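Local structure of accelerated cell death 11 (Arabidopsis thaliana, 4NTO) at residues I53-A58 and L154-L159; L43-F48 and M60-K65; R104-L109 and P189-L194. The protein selectively transfers ceramide-1-phosphate and phytoceramide-1-phosphate between membranes. The protein carries 1 engineered substitution. All blocks are in the same frame, centred on the assembly; numbering follows the deposited sequence.

Contact 1: I53-A58 and L154-L159; sequences IAFKFA and LGMYAL. With 1PW ((2S,3R,4E)-2-(acetylamino)-3-hydroxyoctadec-4-en-1-yl dihydrogen phosphate), chain D.
The loop that joins helix 34-50 to helix 58-72 in the all-helical GLTP fold lays A54 against G155, on helix 146-155. With no side chain on G155, the two CA atoms come within 3.9 Å of each other, and A54 CB sits 3.5 Å from G155 O. One water bridges the same pair: A54 N donates to it over 3.1 Å, and the water donates a hydrogen bond to G155 O at 3.0 Å. That carbonyl oxygen also takes A158 N, within its own segment, so two donors grip it. Beside this, I53 sends only its short branch across, CG2 resting 3.8 Å from A158 CB, while CG1 and CD1 run away from the other segment. The loop then folds as a type I beta turn from F55 to A58, leading into helix 58-72, which supplies M60 and K65 to the lipid site. F55, the first residue of the turn, packs against 154-159 and F48. Its CZ meets M156 CE at 4.0 Å, obliquely to the ring, and L159 CD2 lies at the ring edge, 4.3 Å from CE1. M156 starts out away from the loop, and the bend at chi2 (-64°) swings its methyl back to F55; A132 and T133 of helix 129-139 touch the same methionine. K56, through CB and CG, and F57, through CB alone (3.9 Å from 1PW CAO), touch the lipid chain, while the F57 ring makes edge-to-face pairs with F140 and with H144, a residue of the lipid-binding site.

Contact 2: L43-F48 and M60-K65; sequences LVSPLF and MAYVAK. Engineered in segment 60-65: A61 (natural residue Asp). With 1PW ((2S,3R,4E)-2-(acetylamino)-3-hydroxyoctadec-4-en-1-yl dihydrogen phosphate), chain D.
Y62 reaches from helix 60-65 to V44, S45 and F48 on helix 43-48, the two running nearly antiparallel (155°). CB starts toward 43-48, and with CG opposite the backbone N (chi1 -177°) the ring carries on in that direction. At CG the ring already meets F48, whose CE2 lies over one face, 3.8 Å from Y62 CD2; the two rings are inclined at 58°. One atom further out, S45 OG sits in the ring plane at the edge, 3.5 Å from Y62 CE2, and the same hydroxyl oxygen touches V63 CG2 at 3.5 Å. The tip, Y62 OH, lies against V44 CB at 3.6 Å and is hydrogen-bonded to the carbonyl oxygen of C41, just before helix segment 43-48. Y62 belongs to a wider pi-type turn at 60-63, and the other side of that turn faces the lipid: M60 CB is 3.3 Å from 1PW CAI, and A61 is an engineered residue where the natural protein has an Asp of the lipid-binding site. K65 NZ donates to M60 O (3.0 Å) and, weakly, to the phosphate oxygen OAF of 1PW (3.4 Å). No hydrogen bond joins the two segments, which meet by van der Waals contacts of apolar groups, rings and the S45 hydroxyl; on the lipid side of the same turn, the M60 carbonyl probably steadies the K65 ammonium beside the phosphate.

Contact 3: R104-L109 and P189-L194; sequences RVKRGL and PLITYL. With 1PW ((2S,3R,4E)-2-(acetylamino)-3-hydroxyoctadec-4-en-1-yl dihydrogen phosphate), chain D.
K106, L109 and I191 carry most of this buried contact between two nearly antiparallel helix segments (156°). K106 meets helix 189-194 with its aliphatic part. CG, placed opposite the backbone N (chi1 -167°), lies 3.6 Å from L194 CD1, the two side chains sliding past each other in opposite directions; CD rests 3.9 Å from I191 CG2, where the K106 and I191 side chains cross at about a right angle. Beyond these methylenes the ammonium ends in a salt bridge with D195, which probably balances the charge of this buried lysine. I191 puts its other branch, CD1, against the backbone of L109, 4.0 Å from L109 C. L109 itself points toward the partner helix and sets CD1 4.2 Å from L190 CD2. On another side of the same helix R104 uses NE to bond the lipid phosphate oxygen OAD of 1PW, 2.9 Å long and nearly straight (167°), in the guanidinium plane; its NH2 pairs with the C-terminal carboxylate of W207. Around the contact, helix 10-25 covers L109 and L190, helix 34-50 reaches L109 and L194, and helix 58-72 brings Y62 onto L109.

From the N terminus, 43-48 comes first, and contact 2 closes the short hairpin to 60-65. Its connecting loop holds 53-58, so contact 1 opens inside contact 2 and closes only at 154-159: the two cross. Contact 3 opens at 104-109, between the halves of contact 1, and closes at 189-194, crossing contact 1 but following contact 2 in series. Contacts 1 and 2 touch where A58 O probably accepts V63 N (2.9 Å); contacts 2 and 3 touch where K65 CB meets V105 CG2 (3.5 Å). Together they tie helices 34-50, 58-72, 98-121, 146-155 and 173-200 together; one segment of each contact touches the same 1PW.

Contact 1: I53-A58 and L154-L159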
loop_
_atom_site.group_PDB
_atom_site.type_symbol
_atom_site.label_atom_id
_atom_site.label_comp_id
_atom_site.label_asym_id
_atom_site.label_seq_id
_atom_site.Cartn_x
_atom_site.Cartn_y
_atom_site.Cartn_z
ATOM N N ILE A 53 14.190 9.834 1.943
ATOM C CA ILE A 53 15.082 8.966 1.173
ATOM C C ILE A 53 14.982 7.479 1.550
ATOM O O ILE A 53 15.206 6.607 0.712
ATOM C CB ILE A 53 16.555 9.466 1.286
ATOM C CG1 ILE A 53 17.433 8.835 0.206
ATOM C CG2 ILE A 53 17.103 9.214 2.676
ATOM C CD1 ILE A 53 16.999 9.174 -1.208
ATOM N N ALA A 54 14.629 7.201 2.804
ATOM C CA ALA A 54 14.432 5.832 3.268
ATOM C C ALA A 54 13.484 5.067 2.357
ATOM O O ALA A 54 13.713 3.889 2.067
ATOM C CB ALA A 54 13.898 5.831 4.683
ATOM N N PHE A 55 12.438 5.742 1.882
ATOM C CA PHE A 55 11.391 5.064 1.117
ATOM C C PHE A 55 11.441 5.322 -0.391
ATOM O O PHE A 55 10.461 5.120 -1.108
ATOM C CB PHE A 55 10.016 5.351 1.741
ATOM C CG PHE A 55 9.830 4.673 3.072
ATOM C CD1 PHE A 55 10.329 5.247 4.238
ATOM C CD2 PHE A 55 9.218 3.423 3.150
ATOM C CE1 PHE A 55 10.192 4.602 5.469
ATOM C CE2 PHE A 55 9.072 2.772 4.372
ATOM C CZ PHE A 55 9.555 3.366 5.537
ATOM N N LYS A 56 12.604 5.755 -0.865
ATOM C CA LYS A 56 12.817 5.990 -2.282
ATOM C C LYS A 56 12.588 4.713 -3.095
ATOM O O LYS A 56 12.156 4.784 -4.253
ATOM C CB LYS A 56 14.221 6.531 -2.520
ATOM C CG LYS A 56 14.383 7.154 -3.879
ATOM C CD LYS A 56 13.727 8.527 -3.899
ATOM C CE LYS A 56 12.895 8.690 -5.146
ATOM N NZ LYS A 56 12.111 9.954 -5.116
ATOM N N PHE A 57 12.841 3.552 -2.485
ATOM C CA PHE A 57 12.573 2.276 -3.144
ATOM C C PHE A 57 11.147 2.167 -3.669
ATOM O O PHE A 57 10.870 1.374 -4.576
ATOM C CB PHE A 57 12.859 1.088 -2.210
ATOM C CG PHE A 57 11.832 0.901 -1.131
ATOM C CD1 PHE A 57 10.655 0.188 -1.379
ATOM C CD2 PHE A 57 12.041 1.431 0.140
ATOM C CE1 PHE A 57 9.701 0.025 -0.395
ATOM C CE2 PHE A 57 11.098 1.261 1.138
ATOM C CZ PHE A 57 9.921 0.560 0.877
ATOM N N ALA A 58 10.244 2.948 -3.083
ATOM C CA ALA A 58 8.826 2.878 -3.426
ATOM C C ALA A 58 8.517 3.275 -4.880
ATOM O O ALA A 58 7.499 2.847 -5.435
ATOM C CB ALA A 58 7.999 3.713 -2.453
ATOM N N LEU A 154 19.645 3.008 6.775
ATOM C CA LEU A 154 20.454 4.212 6.836
ATOM C C LEU A 154 19.566 5.443 6.629
ATOM O O LEU A 154 19.679 6.447 7.353
ATOM C CB LEU A 154 21.544 4.140 5.769
ATOM C CG LEU A 154 22.922 4.696 6.120
ATOM C CD1 LEU A 154 23.917 4.303 5.056
ATOM C CD2 LEU A 154 22.879 6.209 6.269
ATOM N N GLY A 155 18.661 5.349 5.655
ATOM C CA GLY A 155 17.712 6.410 5.378
ATOM C C GLY A 155 16.769 6.737 6.523
ATOM O O GLY A 155 16.122 7.785 6.514
ATOM N N MET A 156 16.680 5.857 7.517
ATOM C CA MET A 156 15.834 6.146 8.675
ATOM C C MET A 156 16.291 7.394 9.447
ATOM O O MET A 156 15.499 8.025 10.129
ATOM C CB MET A 156 15.737 4.939 9.611
ATOM C CG MET A 156 15.025 3.738 9.005
ATOM S SD MET A 156 13.296 4.105 8.650
ATOM C CE MET A 156 12.732 2.584 7.879
ATOM N N TYR A 157 17.560 7.761 9.332
ATOM C CA TYR A 157 18.053 8.959 10.015
ATOM C C TYR A 157 17.525 10.219 9.341
ATOM O O TYR A 157 17.612 11.316 9.893
ATOM C CB TYR A 157 19.580 8.993 10.010
ATOM C CG TYR A 157 20.251 8.007 10.940
ATOM C CD1 TYR A 157 19.826 7.854 12.257
ATOM C CD2 TYR A 157 21.323 7.235 10.501
ATOM C CE1 TYR A 157 20.452 6.954 13.108
ATOM C CE2 TYR A 157 21.953 6.336 11.340
ATOM C CZ TYR A 157 21.516 6.197 12.641
ATOM O OH TYR A 157 22.155 5.298 13.471
ATOM N N ALA A 158 16.988 10.063 8.139
ATOM C CA ALA A 158 16.497 11.206 7.383
ATOM C C ALA A 158 14.983 11.386 7.479
ATOM O O ALA A 158 14.428 12.250 6.808
ATOM C CB ALA A 158 16.915 11.089 5.923
ATOM N N LEU A 159 14.316 10.566 8.291
ATOM C CA LEU A 159 12.862 10.679 8.458
ATOM C C LEU A 159 12.517 12.052 8.982
ATOM O O LEU A 159 13.260 12.623 9.780
ATOM C CB LEU A 159 12.348 9.651 9.467
ATOM C CG LEU A 159 12.353 8.168 9.091
ATOM C CD1 LEU A 159 12.187 7.299 10.336
ATOM C CD2 LEU A 159 11.247 7.883 8.078
HETATM C CAA 1PW D . 23.376 9.023 -5.541
HETATM C CAJ 1PW D . 22.750 7.829 -4.790
HETATM C CAL 1PW D . 21.196 7.716 -4.983
HETATM C CAN 1PW D . 20.594 6.749 -3.896
HETATM C CAP 1PW D . 19.742 5.607 -4.540
HETATM C CAR 1PW D . 18.216 5.854 -4.292
HETATM C CAT 1PW D . 17.549 4.632 -3.668
HETATM C CAU 1PW D . 17.715 3.430 -4.569
HETATM C CAS 1PW D . 16.702 2.350 -4.180
HETATM C CAQ 1PW D . 16.259 1.578 -5.440
HETATM C CAO 1PW D . 15.355 0.360 -5.056
HETATM C CAM 1PW D . 15.165 -0.496 -6.306
HETATM C CAK 1PW D . 14.094 -1.607 -6.081
HETATM C CAH 1PW D . 13.726 -2.238 -7.434
HETATM C CAI 1PW D . 12.417 -2.464 -7.806
HETATM C CAZ 1PW D . 12.049 -3.652 -8.699
HETATM O OAE 1PW D . 12.380 -3.388 -10.045
HETATM C CBA 1PW D . 12.751 -4.878 -8.190
HETATM N NAW 1PW D . 12.479 -5.001 -6.799
HETATM C CAY 1PW D . 13.338 -5.626 -5.946
HETATM C CAB 1PW D . 13.117 -5.256 -4.472
HETATM O OAC 1PW D . 14.308 -6.487 -6.311
HETATM C CAV 1PW D . 12.180 -6.105 -8.887
HETATM O OAX 1PW D . 10.756 -5.919 -8.942
HETATM P PBB 1PW D . 9.807 -7.104 -8.392
HETATM O OAF 1PW D . 8.548 -6.942 -9.164
HETATM O OAG 1PW D . 10.441 -8.447 -8.930
HETATM O OAD 1PW D . 9.623 -7.102 -6.905
HETATM O O HOH W 1 13.839 9.115 5.112
#

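Contact 2: L43-F48 and M60-K65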
loop_
_atom_site.group_PDB
_atom_site.type_symbol
_atom_site.label_atom_id
_atom_site.label_comp_id
_atom_site.label_asym_id
_atom_site.label_seq_id
_atom_site.Cartn_x
_atom_site.Cartn_y
_atom_site.Cartn_z
ATOM N N LEU A 43 -3.226 7.307 -4.721
ATOM C CA LEU A 43 -3.334 8.355 -3.703
ATOM C C LEU A 43 -2.371 8.114 -2.531
ATOM O O LEU A 43 -2.087 9.025 -1.740
ATOM C CB LEU A 43 -4.766 8.420 -3.192
ATOM C CG LEU A 43 -5.758 8.673 -4.327
ATOM C CD1 LEU A 43 -7.216 8.668 -3.809
ATOM C CD2 LEU A 43 -5.388 9.997 -5.010
ATOM N N VAL A 44 -1.885 6.883 -2.430
ATOM C CA VAL A 44 -1.001 6.483 -1.344
ATOM C C VAL A 44 0.443 6.886 -1.639
ATOM O O VAL A 44 1.214 7.182 -0.738
ATOM C CB VAL A 44 -1.095 4.965 -1.131
ATOM C CG1 VAL A 44 -0.154 4.500 -0.043
ATOM C CG2 VAL A 44 -2.540 4.587 -0.782
ATOM N N SER A 45 0.789 6.904 -2.919
ATOM C CA SER A 45 2.137 7.253 -3.376
ATOM C C SER A 45 2.785 8.475 -2.711
ATOM O O SER A 45 3.947 8.407 -2.318
ATOM C CB SER A 45 2.170 7.372 -4.913
ATOM O OG SER A 45 1.839 6.122 -5.516
ATOM N N PRO A 46 2.048 9.591 -2.577
ATOM C CA PRO A 46 2.724 10.756 -1.985
ATOM C C PRO A 46 3.234 10.508 -0.566
ATOM O O PRO A 46 4.212 11.138 -0.158
ATOM C CB PRO A 46 1.631 11.827 -1.967
ATOM C CG PRO A 46 0.690 11.435 -3.053
ATOM C CD PRO A 46 0.687 9.926 -3.044
ATOM N N LEU A 47 2.582 9.608 0.169
ATOM C CA LEU A 47 3.021 9.281 1.523
ATOM C C LEU A 47 4.470 8.828 1.570
ATOM O O LEU A 47 5.226 9.277 2.429
ATOM C CB LEU A 47 2.178 8.169 2.133
ATOM C CG LEU A 47 0.720 8.448 2.464
ATOM C CD1 LEU A 47 0.220 7.307 3.331
ATOM C CD2 LEU A 47 0.548 9.781 3.162
ATOM N N PHE A 48 4.842 7.913 0.676
ATOM C CA PHE A 48 6.199 7.381 0.687
ATOM C C PHE A 48 7.215 8.511 0.509
ATOM O O PHE A 48 8.291 8.504 1.127
ATOM C CB PHE A 48 6.380 6.292 -0.375
ATOM C CG PHE A 48 5.578 5.027 -0.100
ATOM C CD1 PHE A 48 5.885 4.208 0.976
ATOM C CD2 PHE A 48 4.539 4.655 -0.931
ATOM C CE1 PHE A 48 5.164 3.055 1.223
ATOM C CE2 PHE A 48 3.816 3.503 -0.686
ATOM C CZ PHE A 48 4.135 2.700 0.393
ATOM N N MET A 60 10.224 2.423 -7.714
ATOM C CA MET A 60 10.271 1.192 -8.508
ATOM C C MET A 60 9.406 0.064 -7.941
ATOM O O MET A 60 8.861 -0.761 -8.684
ATOM C CB MET A 60 11.712 0.688 -8.678
ATOM C CG MET A 60 12.644 1.676 -9.359
ATOM S SD MET A 60 14.306 1.022 -9.689
ATOM C CE MET A 60 13.927 -0.350 -10.781
ATOM N N ALA A 61 9.276 0.028 -6.621
ATOM C CA ALA A 61 8.577 -1.074 -5.978
ATOM C C ALA A 61 7.070 -0.880 -5.897
ATOM O O ALA A 61 6.331 -1.853 -5.792
ATOM C CB ALA A 61 9.144 -1.313 -4.586
ATOM N N TYR A 62 6.607 0.367 -5.915
ATOM C CA TYR A 62 5.184 0.617 -5.708
ATOM C C TYR A 62 4.594 1.470 -6.834
ATOM O O TYR A 62 3.637 1.069 -7.480
ATOM C CB TYR A 62 4.937 1.271 -4.335
ATOM C CG TYR A 62 3.480 1.499 -4.038
ATOM C CD1 TYR A 62 2.680 0.460 -3.552
ATOM C CD2 TYR A 62 2.892 2.731 -4.268
ATOM C CE1 TYR A 62 1.346 0.644 -3.289
ATOM C CE2 TYR A 62 1.531 2.934 -4.001
ATOM C CZ TYR A 62 0.770 1.884 -3.518
ATOM O OH TYR A 62 -0.567 2.066 -3.257
ATOM N N VAL A 63 5.174 2.640 -7.073
ATOM C CA VAL A 63 4.640 3.558 -8.081
ATOM C C VAL A 63 4.605 2.962 -9.499
ATOM O O VAL A 63 3.578 3.054 -10.185
ATOM C CB VAL A 63 5.365 4.910 -8.067
ATOM C CG1 VAL A 63 4.891 5.787 -9.227
ATOM C CG2 VAL A 63 5.106 5.637 -6.746
ATOM N N ALA A 64 5.706 2.339 -9.928
ATOM C CA ALA A 64 5.733 1.674 -11.234
ATOM C C ALA A 64 4.666 0.592 -11.323
ATOM O O ALA A 64 4.142 0.312 -12.397
ATOM C CB ALA A 64 7.105 1.075 -11.514
ATOM N N LYS A 65 4.344 -0.017 -10.191
ATOM C CA LYS A 65 3.383 -1.103 -10.173
ATOM C C LYS A 65 1.983 -0.563 -10.347
ATOM O O LYS A 65 1.201 -1.088 -11.143
ATOM C CB LYS A 65 3.482 -1.883 -8.864
ATOM C CG LYS A 65 4.415 -3.066 -8.904
ATOM C CD LYS A 65 5.872 -2.668 -9.035
ATOM C CE LYS A 65 6.726 -3.906 -9.275
ATOM N NZ LYS A 65 8.161 -3.549 -9.551
HETATM C CAA 1PW D . 23.376 9.023 -5.541
HETATM C CAJ 1PW D . 22.750 7.829 -4.790
HETATM C CAL 1PW D . 21.196 7.716 -4.983
HETATM C CAN 1PW D . 20.594 6.749 -3.896
HETATM C CAP 1PW D . 19.742 5.607 -4.540
HETATM C CAR 1PW D . 18.216 5.854 -4.292
HETATM C CAT 1PW D . 17.549 4.632 -3.668
HETATM C CAU 1PW D . 17.715 3.430 -4.569
HETATM C CAS 1PW D . 16.702 2.350 -4.180
HETATM C CAQ 1PW D . 16.259 1.578 -5.440
HETATM C CAO 1PW D . 15.355 0.360 -5.056
HETATM C CAM 1PW D . 15.165 -0.496 -6.306
HETATM C CAK 1PW D . 14.094 -1.607 -6.081
HETATM C CAH 1PW D . 13.726 -2.238 -7.434
HETATM C CAI 1PW D . 12.417 -2.464 -7.806
HETATM C CAZ 1PW D . 12.049 -3.652 -8.699
HETATM O OAE 1PW D . 12.380 -3.388 -10.045
HETATM C CBA 1PW D . 12.751 -4.878 -8.190
HETATM N NAW 1PW D . 12.479 -5.001 -6.799
HETATM C CAY 1PW D . 13.338 -5.626 -5.946
HETATM C CAB 1PW D . 13.117 -5.256 -4.472
HETATM O OAC 1PW D . 14.308 -6.487 -6.311
HETATM C CAV 1PW D . 12.180 -6.105 -8.887
HETATM O OAX 1PW D . 10.756 -5.919 -8.942
HETATM P PBB 1PW D . 9.807 -7.104 -8.392
HETATM O OAF 1PW D . 8.548 -6.942 -9.164
HETATM O OAG 1PW D . 10.441 -8.447 -8.930
HETATM O OAD 1PW D . 9.623 -7.102 -6.905
#

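Contact 3: R104-L109 and P189-L194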
loop_
_atom_site.group_PDB
_atom_site.type_symbol
_atom_site.label_atom_id
_atom_site.label_comp_id
_atom_site.label_asym_id
_atom_site.label_seq_id
_atom_site.Cartn_x
_atom_site.Cartn_y
_atom_site.Cartn_z
ATOM N N ARG A 104 2.648 -6.839 -5.206
ATOM C CA ARG A 104 3.557 -5.856 -4.625
ATOM C C ARG A 104 2.795 -4.616 -4.209
ATOM O O ARG A 104 3.145 -3.966 -3.233
ATOM C CB ARG A 104 4.669 -5.491 -5.599
ATOM C CG ARG A 104 5.848 -6.439 -5.545
ATOM C CD ARG A 104 5.843 -7.425 -6.696
ATOM N NE ARG A 104 7.020 -8.289 -6.628
ATOM C CZ ARG A 104 6.996 -9.570 -6.274
ATOM N NH1 ARG A 104 8.118 -10.256 -6.243
ATOM N NH2 ARG A 104 5.856 -10.168 -5.960
ATOM N N VAL A 105 1.748 -4.282 -4.951
ATOM C CA VAL A 105 0.900 -3.164 -4.560
ATOM C C VAL A 105 0.227 -3.480 -3.214
ATOM O O VAL A 105 0.199 -2.648 -2.317
ATOM C CB VAL A 105 -0.119 -2.810 -5.667
ATOM C CG1 VAL A 105 -1.222 -1.912 -5.124
ATOM C CG2 VAL A 105 0.589 -2.129 -6.850
ATOM N N LYS A 106 -0.280 -4.704 -3.085
ATOM C CA LYS A 106 -0.840 -5.215 -1.845
ATOM C C LYS A 106 0.143 -5.018 -0.676
ATOM O O LYS A 106 -0.247 -4.530 0.389
ATOM C CB LYS A 106 -1.209 -6.698 -2.018
ATOM C CG LYS A 106 -2.087 -7.302 -0.909
ATOM C CD LYS A 106 -1.308 -7.748 0.299
ATOM C CE LYS A 106 -0.140 -8.622 -0.086
ATOM N NZ LYS A 106 0.245 -9.546 1.028
ATOM N N ARG A 107 1.409 -5.381 -0.877
ATOM C CA ARG A 107 2.422 -5.154 0.150
ATOM C C ARG A 107 2.592 -3.674 0.523
ATOM O O ARG A 107 2.735 -3.333 1.706
ATOM C CB ARG A 107 3.761 -5.774 -0.262
ATOM C CG ARG A 107 3.681 -7.283 -0.344
ATOM C CD ARG A 107 5.024 -7.943 -0.631
ATOM N NE ARG A 107 4.832 -9.372 -0.866
ATOM C CZ ARG A 107 5.473 -10.077 -1.799
ATOM N NH1 ARG A 107 6.384 -9.501 -2.575
ATOM N NH2 ARG A 107 5.207 -11.365 -1.945
ATOM N N GLY A 108 2.567 -2.803 -0.480
ATOM C CA GLY A 108 2.619 -1.369 -0.235
ATOM C C GLY A 108 1.443 -0.894 0.617
ATOM O O GLY A 108 1.627 -0.171 1.593
ATOM N N LEU A 109 0.232 -1.304 0.252
ATOM C CA LEU A 109 -0.947 -0.975 1.051
ATOM C C LEU A 109 -0.785 -1.463 2.498
ATOM O O LEU A 109 -1.069 -0.730 3.439
ATOM C CB LEU A 109 -2.214 -1.584 0.438
ATOM C CG LEU A 109 -2.628 -1.082 -0.944
ATOM C CD1 LEU A 109 -3.880 -1.824 -1.397
ATOM C CD2 LEU A 109 -2.848 0.437 -0.936
ATOM N N PRO A 189 -9.803 -5.182 5.285
ATOM C CA PRO A 189 -10.530 -6.233 4.560
ATOM C C PRO A 189 -10.114 -6.284 3.098
ATOM O O PRO A 189 -10.269 -7.327 2.466
ATOM C CB PRO A 189 -12.008 -5.809 4.693
ATOM C CG PRO A 189 -11.946 -4.298 4.949
ATOM C CD PRO A 189 -10.708 -4.119 5.775
ATOM N N LEU A 190 -9.600 -5.175 2.574
ATOM C CA LEU A 190 -9.135 -5.133 1.187
ATOM C C LEU A 190 -7.879 -5.990 1.004
ATOM O O LEU A 190 -7.773 -6.789 0.064
ATOM C CB LEU A 190 -8.866 -3.690 0.765
ATOM C CG LEU A 190 -8.307 -3.458 -0.634
ATOM C CD1 LEU A 190 -9.263 -3.995 -1.710
ATOM C CD2 LEU A 190 -8.061 -1.985 -0.825
ATOM N N ILE A 191 -6.939 -5.826 1.925
ATOM C CA ILE A 191 -5.720 -6.626 1.936
ATOM C C ILE A 191 -6.053 -8.126 2.081
ATOM O O ILE A 191 -5.487 -8.963 1.393
ATOM C CB ILE A 191 -4.759 -6.138 3.066
ATOM C CG1 ILE A 191 -4.170 -4.776 2.691
ATOM C CG2 ILE A 191 -3.650 -7.137 3.318
ATOM C CD1 ILE A 191 -3.679 -3.929 3.868
ATOM N N THR A 192 -6.985 -8.438 2.977
ATOM C CA THR A 192 -7.483 -9.789 3.149
ATOM C C THR A 192 -8.135 -10.323 1.867
ATOM O O THR A 192 -7.901 -11.452 1.467
ATOM C CB THR A 192 -8.526 -9.842 4.289
ATOM O OG1 THR A 192 -7.920 -9.404 5.513
ATOM C CG2 THR A 192 -9.061 -11.268 4.466
ATOM N N TYR A 193 -8.971 -9.508 1.247
ATOM C CA TYR A 193 -9.593 -9.876 -0.011
ATOM C C TYR A 193 -8.521 -10.236 -1.052
ATOM O O TYR A 193 -8.636 -11.233 -1.757
ATOM C CB TYR A 193 -10.452 -8.726 -0.522
ATOM C CG TYR A 193 -11.017 -8.961 -1.914
ATOM C CD1 TYR A 193 -12.048 -9.876 -2.117
ATOM C CD2 TYR A 193 -10.512 -8.282 -3.022
ATOM C CE1 TYR A 193 -12.576 -10.098 -3.372
ATOM C CE2 TYR A 193 -11.029 -8.510 -4.301
ATOM C CZ TYR A 193 -12.068 -9.424 -4.460
ATOM O OH TYR A 193 -12.611 -9.665 -5.701
ATOM N N LEU A 194 -7.480 -9.416 -1.127
ATOM C CA LEU A 194 -6.431 -9.591 -2.125
ATOM C C LEU A 194 -5.639 -10.851 -1.830
ATOM O O LEU A 194 -5.465 -11.688 -2.714
ATOM C CB LEU A 194 -5.498 -8.368 -2.184
ATOM C CG LEU A 194 -6.055 -7.034 -2.689
ATOM C CD1 LEU A 194 -4.985 -5.950 -2.655
ATOM C CD2 LEU A 194 -6.656 -7.136 -4.105
HETATM C CAA 1PW D . 23.376 9.023 -5.541
HETATM C CAJ 1PW D . 22.750 7.829 -4.790
HETATM C CAL 1PW D . 21.196 7.716 -4.983
HETATM C CAN 1PW D . 20.594 6.749 -3.896
HETATM C CAP 1PW D . 19.742 5.607 -4.540
HETATM C CAR 1PW D . 18.216 5.854 -4.292
HETATM C CAT 1PW D . 17.549 4.632 -3.668
HETATM C CAU 1PW D . 17.715 3.430 -4.569
HETATM C CAS 1PW D . 16.702 2.350 -4.180
HETATM C CAQ 1PW D . 16.259 1.578 -5.440
HETATM C CAO 1PW D . 15.355 0.360 -5.056
HETATM C CAM 1PW D . 15.165 -0.496 -6.306
HETATM C CAK 1PW D . 14.094 -1.607 -6.081
HETATM C CAH 1PW D . 13.726 -2.238 -7.434
HETATM C CAI 1PW D . 12.417 -2.464 -7.806
HETATM C CAZ 1PW D . 12.049 -3.652 -8.699
HETATM O OAE 1PW D . 12.380 -3.388 -10.045
HETATM C CBA 1PW D . 12.751 -4.878 -8.190
HETATM N NAW 1PW D . 12.479 -5.001 -6.799
HETATM C CAY 1PW D . 13.338 -5.626 -5.946
HETATM C CAB 1PW D . 13.117 -5.256 -4.472
HETATM O OAC 1PW D . 14.308 -6.487 -6.311
HETATM C CAV 1PW D . 12.180 -6.105 -8.887
HETATM O OAX 1PW D . 10.756 -5.919 -8.942
HETATM P PBB 1PW D . 9.807 -7.104 -8.392
HETATM O OAF 1PW D . 8.548 -6.942 -9.164
HETATM O OAG 1PW D . 10.441 -8.447 -8.930
HETATM O OAD 1PW D . 9.623 -7.102 -6.905
#